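Local structure of beta-lactamase-like protein (Koribacter versatilis, 6B9V) at residues A[74-79]-A[114-119]; A[81-86]-A[176-181]; A[156-159]-A[164-167]. The protein probably acts as a metal-dependent diphosphatase of the PhnP family that cleaves reactive FAD photoproducts, using a manganese pair held in a metallo-beta-lactamase-like fold. All blocks are in the same frame, centred on the assembly; numbering follows the deposited sequence.

Interaction 1 (A[74-79]-A[114-119]); sequences IVYTHG and RVLKHV. With MN (manganese (II) ion), chain D.
L116 lays its CD1 methyl over one face of the Y76 ring, where a strand of the metallo-beta-lactamase fold runs out into the metal-binding HxHxDH loop and helix 110-119 packs against the turn. The methyl stands 3.7 Å above the ring plane, displaced toward the rim on the CD1-CE1 side, and CE1 is the closest ring atom, 3.8 Å from L116 CD1. This is a CH-pi contact: the line from the methyl to the ring centroid leans 20° from the ring normal. Y76 CG lies anti to its carbonyl carbon (chi1 -74°), and chi2 of 93° turns one face of the ring to L116. The phenol oxygen is engaged elsewhere, hydrogen-bonded to T55 OG1. One residue earlier on the helix, V115 takes the other half of the contact. Its CG1 reaches G79 O at 3.6 Å, and the CA atoms of the two residues come within 6.0 Å. The glycine backbone thus lies close against the valine, with I84 of the short helix 81-84 touching both V115 and L116. H78, between Y76 and G79 in the chain, does not touch the helix segment and binds a manganese ion instead. T77 OG1 accepts a hydrogen bond from H78 ND1 in the imidazole plane, which helps fix the ring's rotation, and T77 OG1 is also hydrogen-bonded to D54. At the other nitrogen of that ring, H78 NE2 binds the chain D manganese at 2.2 Å.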
loop_
_atom_site.group_PDB
_atom_site.type_symbol
_atom_site.label_atom_id
_atom_site.label_comp_id
_atom_site.label_asym_id
_atom_site.label_seq_id
_atom_site.Cartn_x
_atom_site.Cartn_y
_atom_site.Cartn_z
ATOM N N ILE A 74 17.838 -1.869 3.763
ATOM C CA ILE A 74 16.963 -1.837 2.599
ATOM C C ILE A 74 17.762 -1.386 1.385
ATOM O O ILE A 74 18.502 -0.397 1.441
ATOM C CB ILE A 74 15.758 -0.894 2.816
ATOM C CG1 ILE A 74 14.956 -1.352 4.041
ATOM C CG2 ILE A 74 14.888 -0.820 1.539
ATOM C CD1 ILE A 74 13.848 -0.425 4.458
ATOM N N VAL A 75 17.620 -2.120 0.292
ATOM C CA VAL A 75 18.346 -1.825 -0.939
ATOM C C VAL A 75 17.344 -1.567 -2.068
ATOM O O VAL A 75 16.418 -2.357 -2.246
ATOM C CB VAL A 75 19.281 -2.993 -1.322
ATOM C CG1 VAL A 75 20.021 -2.681 -2.621
ATOM C CG2 VAL A 75 20.291 -3.247 -0.211
ATOM N N TYR A 76 17.520 -0.479 -2.820
ATOM C CA TYR A 76 16.593 -0.149 -3.905
ATOM C C TYR A 76 17.125 -0.443 -5.308
ATOM O O TYR A 76 18.278 -0.126 -5.622
ATOM C CB TYR A 76 16.201 1.333 -3.830
ATOM C CG TYR A 76 15.235 1.600 -2.693
ATOM C CD1 TYR A 76 15.698 1.991 -1.443
ATOM C CD2 TYR A 76 13.870 1.434 -2.867
ATOM C CE1 TYR A 76 14.817 2.224 -0.385
ATOM C CE2 TYR A 76 12.983 1.653 -1.826
ATOM C CZ TYR A 76 13.464 2.066 -0.585
ATOM O OH TYR A 76 12.588 2.289 0.467
ATOM N N THR A 77 16.263 -1.010 -6.157
ATOM C CA THR A 77 16.588 -1.151 -7.584
ATOM C C THR A 77 16.407 0.181 -8.343
ATOM O O THR A 77 17.257 0.562 -9.164
ATOM C CB THR A 77 15.718 -2.241 -8.261
ATOM O OG1 THR A 77 14.334 -1.898 -8.125
ATOM C CG2 THR A 77 15.975 -3.611 -7.639
ATOM N N HIS A 78 15.302 0.885 -8.061
ATOM C CA HIS A 78 14.995 2.159 -8.708
ATOM C C HIS A 78 13.796 2.812 -8.030
ATOM O O HIS A 78 13.252 2.264 -7.067
ATOM C CB HIS A 78 14.726 2.003 -10.228
ATOM C CG HIS A 78 13.496 1.215 -10.574
ATOM N ND1 HIS A 78 13.248 -0.053 -10.075
ATOM C CD2 HIS A 78 12.470 1.474 -11.426
ATOM C CE1 HIS A 78 12.127 -0.518 -10.582
ATOM N NE2 HIS A 78 11.628 0.389 -11.405
ATOM N N GLY A 79 13.382 3.963 -8.551
ATOM C CA GLY A 79 12.448 4.833 -7.843
ATOM C C GLY A 79 10.990 4.858 -8.266
ATOM O O GLY A 79 10.225 5.713 -7.796
ATOM N N ARG A 114 17.013 10.741 -5.044
ATOM C CA ARG A 114 16.322 11.994 -5.390
ATOM C C ARG A 114 14.792 11.837 -5.287
ATOM O O ARG A 114 14.080 12.686 -4.682
ATOM C CB ARG A 114 16.716 12.438 -6.809
ATOM C CG ARG A 114 16.567 13.924 -7.112
ATOM C CD ARG A 114 16.628 14.199 -8.631
ATOM N NE ARG A 114 17.715 13.476 -9.297
ATOM C CZ ARG A 114 17.850 13.356 -10.615
ATOM N NH1 ARG A 114 16.971 13.915 -11.435
ATOM N NH2 ARG A 114 18.874 12.674 -11.119
ATOM N N VAL A 115 14.290 10.753 -5.876
ATOM C CA VAL A 115 12.850 10.494 -5.812
ATOM C C VAL A 115 12.369 10.212 -4.379
ATOM O O VAL A 115 11.338 10.745 -3.947
ATOM C CB VAL A 115 12.454 9.309 -6.733
ATOM C CG1 VAL A 115 10.978 8.971 -6.567
ATOM C CG2 VAL A 115 12.791 9.634 -8.193
ATOM N N LEU A 116 13.096 9.378 -3.644
ATOM C CA LEU A 116 12.726 9.073 -2.255
ATOM C C LEU A 116 12.673 10.315 -1.355
ATOM O O LEU A 116 11.716 10.497 -0.585
ATOM C CB LEU A 116 13.695 8.058 -1.635
ATOM C CG LEU A 116 13.607 6.604 -2.113
ATOM C CD1 LEU A 116 14.768 5.798 -1.543
ATOM C CD2 LEU A 116 12.275 5.962 -1.713
ATOM N N LYS A 117 13.697 11.160 -1.436
ATOM C CA LYS A 117 13.733 12.351 -0.595
ATOM C C LYS A 117 12.631 13.323 -0.990
ATOM O O LYS A 117 12.094 14.041 -0.137
ATOM C CB LYS A 117 15.098 13.038 -0.673
ATOM C CG LYS A 117 16.202 12.229 -0.011
ATOM C CD LYS A 117 17.508 13.005 0.009
ATOM C CE LYS A 117 18.521 12.338 0.924
ATOM N NZ LYS A 117 19.826 13.055 0.915
ATOM N N HIS A 118 12.294 13.352 -2.277
ATOM C CA HIS A 118 11.217 14.239 -2.713
ATOM C C HIS A 118 9.847 13.741 -2.235
ATOM O O HIS A 118 9.106 14.463 -1.555
ATOM C CB HIS A 118 11.237 14.380 -4.238
ATOM C CG HIS A 118 10.082 15.153 -4.787
ATOM N ND1 HIS A 118 10.065 16.529 -4.837
ATOM C CD2 HIS A 118 8.900 14.742 -5.304
ATOM C CE1 HIS A 118 8.926 16.934 -5.370
ATOM N NE2 HIS A 118 8.201 15.869 -5.662
ATOM N N VAL A 119 9.524 12.498 -2.579
ATOM C CA VAL A 119 8.237 11.904 -2.251
ATOM C C VAL A 119 8.039 11.793 -0.744
ATOM O O VAL A 119 6.953 12.065 -0.235
ATOM C CB VAL A 119 8.081 10.505 -2.879
ATOM C CG1 VAL A 119 6.836 9.800 -2.345
ATOM C CG2 VAL A 119 8.022 10.602 -4.402
HETATM MN MN MN D . 10.054 0.394 -13.006
#

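Interaction 2 (A[81-86]-A[176-181]); sequences ADHILG and LTDFSS. With MN (manganese (II) ion), chain C; MN (manganese (II) ion), chain D.
A single carboxylate oxygen, D178 OD1, joins the two segments through metal: it bridges both manganese ions of the dinuclear site of this metallo-beta-lactamase-fold hydrolase. The backbones stay far apart, with H83 and D178 the nearest pair at 10.1 Å between CA atoms, and the side chains of these two reach inward from opposite directions. From 81-86, the last two ligands of the HxHxDH motif, D82 and H83, approach the chain C manganese. D82 comes through OD2 and H83 through NE2, and H231 joins them in that ion's shell. The chain D ion, held also by H78, H80 and H160, takes the longer arm of the bridge, 2.4 Å from D178 OD1 against 2.2 Å from the same atom to the chain C ion. The H83 ring and the D178 carboxylate are turned 77° against each other. H83 NE2 and D178 OD1 stand 3.2 Å apart because both bind the chain C ion, and the cations probably offset the repulsion between the aspartates D82 and D178. In the second shell, D54 accepts the hydrogen bond of H83 ND1 and, with the metal bond at NE2, helps set the ring's rotation. D178 itself sits on an unusual backbone, phi 55° and psi 57°, in the loop after strand 173-176. Beside it, T177 CG2 lies 4.1 Å from H83 CE1, oblique to the ring.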
loop_
_atom_site.group_PDB
_atom_site.type_symbol
_atom_site.label_atom_id
_atom_site.label_comp_id
_atom_site.label_asym_id
_atom_site.label_seq_id
_atom_site.Cartn_x
_atom_site.Cartn_y
_atom_site.Cartn_z
ATOM N N ALA A 81 7.045 3.961 -8.443
ATOM C CA ALA A 81 6.107 3.871 -7.330
ATOM C C ALA A 81 5.906 2.459 -6.778
ATOM O O ALA A 81 5.801 2.278 -5.545
ATOM C CB ALA A 81 4.767 4.460 -7.755
ATOM N N ASP A 82 5.855 1.464 -7.672
ATOM C CA ASP A 82 5.633 0.095 -7.234
ATOM C C ASP A 82 6.830 -0.480 -6.464
ATOM O O ASP A 82 6.730 -1.591 -5.923
ATOM C CB ASP A 82 5.254 -0.830 -8.422
ATOM C CG ASP A 82 6.205 -0.719 -9.624
ATOM O OD1 ASP A 82 6.592 0.394 -10.029
ATOM O OD2 ASP A 82 6.523 -1.783 -10.192
ATOM N N HIS A 83 7.918 0.287 -6.372
ATOM C CA HIS A 83 9.130 -0.151 -5.673
ATOM C C HIS A 83 9.458 0.702 -4.443
ATOM O O HIS A 83 10.347 0.355 -3.672
ATOM C CB HIS A 83 10.321 -0.144 -6.653
ATOM C CG HIS A 83 10.104 -1.033 -7.839
ATOM N ND1 HIS A 83 10.623 -2.310 -7.912
ATOM C CD2 HIS A 83 9.357 -0.865 -8.958
ATOM C CE1 HIS A 83 10.226 -2.879 -9.037
ATOM N NE2 HIS A 83 9.470 -2.018 -9.696
ATOM N N ILE A 84 8.750 1.814 -4.262
ATOM C CA ILE A 84 9.078 2.727 -3.148
ATOM C C ILE A 84 7.908 3.099 -2.231
ATOM O O ILE A 84 8.153 3.473 -1.078
ATOM C CB ILE A 84 9.712 4.067 -3.643
ATOM C CG1 ILE A 84 8.690 4.942 -4.384
ATOM C CG2 ILE A 84 10.967 3.807 -4.491
ATOM C CD1 ILE A 84 9.121 6.405 -4.552
ATOM N N LEU A 85 6.658 3.000 -2.692
ATOM C CA LEU A 85 5.578 3.608 -1.873
ATOM C C LEU A 85 5.396 2.995 -0.470
ATOM O O LEU A 85 4.802 3.635 0.415
ATOM C CB LEU A 85 4.239 3.560 -2.620
ATOM C CG LEU A 85 4.083 4.658 -3.675
ATOM C CD1 LEU A 85 2.729 4.592 -4.374
ATOM C CD2 LEU A 85 4.342 6.064 -3.105
ATOM N N GLY A 86 5.925 1.793 -0.241
ATOM C CA GLY A 86 5.801 1.139 1.065
ATOM C C GLY A 86 6.734 1.631 2.175
ATOM O O GLY A 86 6.698 1.157 3.348
ATOM N N LEU A 176 17.216 -9.355 -10.730
ATOM C CA LEU A 176 17.142 -8.323 -11.765
ATOM C C LEU A 176 15.707 -8.102 -12.206
ATOM O O LEU A 176 15.138 -8.941 -12.893
ATOM C CB LEU A 176 17.959 -8.706 -13.001
ATOM C CG LEU A 176 19.454 -8.398 -13.025
ATOM C CD1 LEU A 176 20.200 -9.251 -12.043
ATOM C CD2 LEU A 176 19.957 -8.628 -14.446
ATOM N N THR A 177 15.134 -6.969 -11.854
ATOM C CA THR A 177 13.754 -6.698 -12.256
ATOM C C THR A 177 13.699 -5.413 -13.070
ATOM O O THR A 177 14.674 -4.653 -13.087
ATOM C CB THR A 177 12.822 -6.606 -11.026
ATOM O OG1 THR A 177 11.467 -6.446 -11.468
ATOM C CG2 THR A 177 13.223 -5.433 -10.118
ATOM N N ASP A 178 12.571 -5.180 -13.753
ATOM C CA ASP A 178 12.342 -3.927 -14.480
ATOM C C ASP A 178 13.459 -3.609 -15.475
ATOM O O ASP A 178 14.094 -2.550 -15.405
ATOM C CB ASP A 178 12.182 -2.751 -13.508
ATOM C CG ASP A 178 10.901 -2.841 -12.667
ATOM O OD1 ASP A 178 9.986 -2.006 -12.851
ATOM O OD2 ASP A 178 10.824 -3.748 -11.834
ATOM N N PHE A 179 13.726 -4.522 -16.395
ATOM C CA PHE A 179 14.660 -4.190 -17.464
ATOM C C PHE A 179 14.051 -4.547 -18.793
ATOM O O PHE A 179 13.242 -5.491 -18.886
ATOM C CB PHE A 179 16.010 -4.913 -17.305
ATOM C CG PHE A 179 15.924 -6.408 -17.459
ATOM C CD1 PHE A 179 15.983 -7.002 -18.717
ATOM C CD2 PHE A 179 15.797 -7.224 -16.343
ATOM C CE1 PHE A 179 15.889 -8.384 -18.859
ATOM C CE2 PHE A 179 15.718 -8.609 -16.472
ATOM C CZ PHE A 179 15.746 -9.189 -17.735
ATOM N N SER A 180 14.454 -3.788 -19.802
ATOM C CA SER A 180 14.172 -4.129 -21.191
ATOM C C SER A 180 15.428 -4.710 -21.828
ATOM O O SER A 180 15.346 -5.439 -22.810
ATOM C CB SER A 180 13.670 -2.908 -21.965
ATOM O OG SER A 180 14.494 -1.767 -21.777
ATOM N N SER A 181 16.596 -4.398 -21.277
ATOM C CA SER A 181 17.829 -5.020 -21.783
ATOM C C SER A 181 18.937 -5.019 -20.732
ATOM O O SER A 181 18.892 -4.265 -19.744
ATOM C CB SER A 181 18.317 -4.330 -23.064
ATOM O OG SER A 181 18.732 -2.993 -22.831
HETATM MN MN MN C . 8.261 -2.200 -11.502
HETATM MN MN MN D . 10.054 0.394 -13.006
#

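Interaction 3 (A[156-159]-A[164-167]); sequences VPVI and EIYG
V158 and I165 meet on one side of an antiparallel beta hairpin, strands 151-160 and 163-170, within one of the two sheets of the metallo-beta-lactamase fold. Both send a branch into the space between their own backbone N and carbonyl carbon: CG2 of V158, and CG1 of I165 with chi1 at 68°. These branches cross obliquely and touch closely, V158 CG2 to I165 CG1 being 3.5 Å. The CG2 branch of I165 packs on H78, a manganese ligand, and the I165 side chain also touches H160, a second ligand of the same ion. The opposite side of the hairpin carries P157, I159, E164 and Y166. Y166 holds its ring beside P157, with P157 CA at the ring edge, in plane, and CE1 4.1 Å from P157 CG; H143 meets the same ring edge-to-face. E164 leaves the strand as an extended chain and runs diagonally over the neighbouring strand, until its carboxylate carbon CD lies 3.8 Å from P157 CB. Along the backbone, V156 with G167 and V158 with I165 form hydrogen-bonded pairs, each closed by two N-H...O bonds, V156 N to G167 O being 2.8 Å. The proline occupies a non-hydrogen-bonded position, where its missing N-H costs the ladder nothing. At the end of the pairing nearest the hairpin's turn, I159 turns CD1 (chi2 -60°) onto CA and CB of E164, with I159 CD1 4.0 Å from E164 CB.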
loop_
_atom_site.group_PDB
_atom_site.type_symbol
_atom_site.label_atom_id
_atom_site.label_comp_id
_atom_site.label_asym_id
_atom_site.label_seq_id
_atom_site.Cartn_x
_atom_site.Cartn_y
_atom_site.Cartn_z
ATOM N N VAL A 156 24.332 -4.378 -10.422
ATOM C CA VAL A 156 24.412 -4.836 -11.796
ATOM C C VAL A 156 23.582 -3.904 -12.658
ATOM O O VAL A 156 22.358 -3.920 -12.574
ATOM C CB VAL A 156 23.890 -6.277 -11.947
ATOM C CG1 VAL A 156 23.973 -6.732 -13.423
ATOM C CG2 VAL A 156 24.675 -7.218 -11.041
ATOM N N PRO A 157 24.240 -3.062 -13.457
ATOM C CA PRO A 157 23.462 -2.122 -14.270
ATOM C C PRO A 157 22.562 -2.840 -15.262
ATOM O O PRO A 157 23.029 -3.743 -15.956
ATOM C CB PRO A 157 24.534 -1.306 -14.996
ATOM C CG PRO A 157 25.799 -1.461 -14.126
ATOM C CD PRO A 157 25.697 -2.844 -13.565
ATOM N N VAL A 158 21.286 -2.464 -15.301
ATOM C CA VAL A 158 20.397 -2.910 -16.368
ATOM C C VAL A 158 19.663 -1.691 -16.945
ATOM O O VAL A 158 19.637 -0.623 -16.325
ATOM C CB VAL A 158 19.385 -3.987 -15.887
ATOM C CG1 VAL A 158 20.130 -5.241 -15.389
ATOM C CG2 VAL A 158 18.451 -3.464 -14.782
ATOM N N ILE A 159 19.089 -1.854 -18.136
ATOM C CA ILE A 159 18.423 -0.752 -18.822
ATOM C C ILE A 159 16.901 -0.943 -18.792
ATOM O O ILE A 159 16.384 -1.950 -19.259
ATOM C CB ILE A 159 18.917 -0.628 -20.267
ATOM C CG1 ILE A 159 20.427 -0.391 -20.276
ATOM C CG2 ILE A 159 18.189 0.510 -20.992
ATOM C CD1 ILE A 159 20.844 0.875 -19.536
ATOM N N GLU A 164 19.082 3.821 -16.878
ATOM C CA GLU A 164 19.889 2.790 -16.196
ATOM C C GLU A 164 19.452 2.648 -14.733
ATOM O O GLU A 164 19.356 3.637 -14.014
ATOM C CB GLU A 164 21.387 3.101 -16.260
ATOM C CG GLU A 164 22.250 2.033 -15.562
ATOM C CD GLU A 164 23.732 2.380 -15.514
ATOM O OE1 GLU A 164 24.423 2.203 -16.536
ATOM O OE2 GLU A 164 24.212 2.812 -14.447
ATOM N N ILE A 165 19.174 1.418 -14.308
ATOM C CA ILE A 165 18.835 1.120 -12.909
ATOM C C ILE A 165 19.713 -0.055 -12.460
ATOM O O ILE A 165 20.566 -0.513 -13.223
ATOM C CB ILE A 165 17.329 0.772 -12.713
ATOM C CG1 ILE A 165 16.981 -0.567 -13.364
ATOM C CG2 ILE A 165 16.447 1.891 -13.272
ATOM C CD1 ILE A 165 15.646 -1.171 -12.859
ATOM N N TYR A 166 19.514 -0.535 -11.235
ATOM C CA TYR A 166 20.313 -1.657 -10.723
ATOM C C TYR A 166 19.523 -2.926 -10.454
ATOM O O TYR A 166 18.410 -2.892 -9.918
ATOM C CB TYR A 166 21.019 -1.276 -9.410
ATOM C CG TYR A 166 22.220 -0.369 -9.569
ATOM C CD1 TYR A 166 23.065 -0.478 -10.667
ATOM C CD2 TYR A 166 22.505 0.599 -8.616
ATOM C CE1 TYR A 166 24.169 0.360 -10.811
ATOM C CE2 TYR A 166 23.601 1.441 -8.750
ATOM C CZ TYR A 166 24.429 1.315 -9.848
ATOM O OH TYR A 166 25.516 2.153 -9.977
ATOM N N GLY A 167 20.137 -4.056 -10.782
ATOM C CA GLY A 167 19.786 -5.321 -10.167
ATOM C C GLY A 167 20.935 -5.615 -9.217
ATOM O O GLY A 167 21.850 -4.807 -9.115
#

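From the N terminus, strand 73-75 leads through 74-79 straight into 81-86, so interactions 1 and 2 open almost together. Interaction 1 closes first, when helix 110-119 returns to the start of the metal loop. Interaction 2 closes only at 176-181, so the two cross along the chain. Interaction 3, a short hairpin, opens and closes later and nests inside the loop of interaction 2. Interactions 1 and 2 supply manganese ligands, H78 and D178 sharing the chain D ion, while interaction 3 adjoins the site through I165 on H78. S180 and S181 both bond I159 in a classic beta bulge. Together the three contacts tie the first sheet and its helix to the second sheet across the metal site.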